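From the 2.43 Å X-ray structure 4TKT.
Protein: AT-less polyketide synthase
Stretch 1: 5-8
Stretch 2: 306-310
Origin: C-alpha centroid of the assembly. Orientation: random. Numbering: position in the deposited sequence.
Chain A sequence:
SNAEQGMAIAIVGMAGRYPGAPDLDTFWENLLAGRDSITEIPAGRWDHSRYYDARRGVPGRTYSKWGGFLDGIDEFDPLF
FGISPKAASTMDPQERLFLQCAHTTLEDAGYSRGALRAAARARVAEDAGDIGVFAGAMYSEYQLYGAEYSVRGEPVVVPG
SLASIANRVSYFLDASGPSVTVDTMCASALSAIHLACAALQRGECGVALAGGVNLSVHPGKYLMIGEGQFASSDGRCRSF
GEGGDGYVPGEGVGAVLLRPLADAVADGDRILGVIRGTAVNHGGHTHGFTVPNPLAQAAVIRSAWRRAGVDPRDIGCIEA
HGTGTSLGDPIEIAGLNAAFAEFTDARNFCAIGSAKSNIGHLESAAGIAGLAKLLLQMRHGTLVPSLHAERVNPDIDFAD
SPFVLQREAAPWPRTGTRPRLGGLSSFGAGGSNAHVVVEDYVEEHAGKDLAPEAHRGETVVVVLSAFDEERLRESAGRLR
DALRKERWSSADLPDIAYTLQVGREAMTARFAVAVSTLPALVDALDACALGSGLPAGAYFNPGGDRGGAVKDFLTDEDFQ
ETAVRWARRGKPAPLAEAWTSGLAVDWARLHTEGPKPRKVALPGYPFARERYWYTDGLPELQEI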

# COMPACT_ATOMS: atom_id res chain seq x y z
N GLN A 5 -2.29 20.08 -17.82
CA GLN A 5 -0.99 19.43 -17.65
C GLN A 5 -0.96 18.55 -16.40
O GLN A 5 -0.55 17.39 -16.46
CB GLN A 5 0.12 20.47 -17.59
N GLY A 6 -1.39 19.11 -15.27
CA GLY A 6 -1.39 18.37 -14.02
C GLY A 6 -0.11 18.57 -13.23
O GLY A 6 0.81 19.24 -13.69
N MSE A 7 -0.04 17.98 -12.04
CA MSE A 7 1.13 18.14 -11.19
C MSE A 7 2.15 17.02 -11.43
O MSE A 7 3.25 17.04 -10.87
CB MSE A 7 0.73 18.21 -9.72
CG MSE A 7 -0.22 17.12 -9.26
SE MSE A 7 -1.15 17.63 -7.62
CE MSE A 7 0.35 18.45 -6.69
N ALA A 8 1.76 16.06 -12.26
CA ALA A 8 2.66 15.01 -12.76
C ALA A 8 3.50 14.36 -11.67
O ALA A 8 4.73 14.44 -11.70
CB ALA A 8 3.56 15.58 -13.85
N ARG A 306 -9.81 20.08 -12.08
CA ARG A 306 -9.24 21.31 -12.62
C ARG A 306 -7.73 21.33 -12.45
O ARG A 306 -6.99 21.70 -13.36
CB ARG A 306 -9.87 22.54 -11.96
N ARG A 307 -7.27 20.93 -11.27
CA ARG A 307 -5.85 20.87 -10.97
C ARG A 307 -5.15 19.82 -11.83
O ARG A 307 -3.97 19.96 -12.17
CB ARG A 307 -5.63 20.58 -9.48
CG ARG A 307 -4.18 20.55 -9.04
CD ARG A 307 -3.98 21.41 -7.81
NE ARG A 307 -5.03 21.17 -6.82
CZ ARG A 307 -5.34 22.02 -5.84
NH1 ARG A 307 -4.67 23.16 -5.72
NH2 ARG A 307 -6.31 21.72 -4.98
N ALA A 308 -5.89 18.77 -12.18
CA ALA A 308 -5.35 17.69 -12.99
C ALA A 308 -5.33 18.06 -14.47
O ALA A 308 -4.55 17.51 -15.24
CB ALA A 308 -6.17 16.42 -12.78
N GLY A 309 -6.19 19.00 -14.85
CA GLY A 309 -6.27 19.44 -16.23
C GLY A 309 -6.85 18.37 -17.14
O GLY A 309 -6.48 18.28 -18.32
N VAL A 310 -7.75 17.56 -16.61
CA VAL A 310 -8.35 16.47 -17.37
C VAL A 310 -9.73 16.83 -17.88
O VAL A 310 -10.35 17.79 -17.41
CB VAL A 310 -8.45 15.18 -16.52
CG1 VAL A 310 -7.09 14.80 -15.97
CG2 VAL A 310 -9.44 15.38 -15.39

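Contact between residues 5-8, a stretch without regular helix or strand near the start of the chain, and the last turn of a helix with the loop that follows it, residues 306-310, some 300 positions later. The interface is small, 172 Å² summed over both sides, and no hydrogen bond crosses it among the atoms modelled; it rests mainly on backbone packing. Gln-5 is modelled only as far as CB, and its CA-to-CB bond points away from the helix end, so its contacts come from main-chain atoms: C lies 3.9 Å from Ala-308 O, and N lies 4.3 Å from Gly-309 CA. Gly-309 is the first residue to leave helical geometry, with phi 69° and psi 32°, and its N makes a weak hydrogen bond of 3.2 Å to Arg-306 O. Positive phi by itself favours glycine, and the neighbouring segment, stretch 1, adds a second reason: an ideal CB on Gly-309 would point toward stretch 1 and clash with Gln-5 N at 2.8 Å. Gly-6 is where the two backbones come nearest in register, its CA 4.1 Å from Ala-308 CA. The same Gly-6 CA sits 3.6 Å from Arg-307 O and 3.5 Å from Ala-308 O, so two successive carbonyls at the helix end meet one alpha carbon. Ala-308 contributes its carbonyl O; its CA-to-CB bond points away from stretch 1. Toward Arg-307 O the approach is a CA-H...O contact, nearly linear with an angle of 172° at the hydrogen, which directs a weakly polarised C-H at the carbonyl oxygen. An ideal CB on Gly-6 would lie 3.2 Å from Ala-308 O, a tight fit; moreover, phi 92° and psi 177° would jam it against the carbonyl O of Gln-5, which alone calls for glycine. Met-7, present as selenomethionine, brings the contact between side chains. Its CA-to-CB bond points sideways, and the p, t, m rotamer places SE 4.4 Å from CG of Arg-307, a loose apolar approach to the aliphatic part of the arginine. Met-7 N is also 4.4 Å from Arg-307 O, too far for a hydrogen bond. The Arg-307 side chain leaves CB in the t rotamer, and its NE and NH2 are hydrogen-bonded elsewhere in the structure. With Ala-8 the chain has moved out of reach, and nothing of this residue is covered by the helix end.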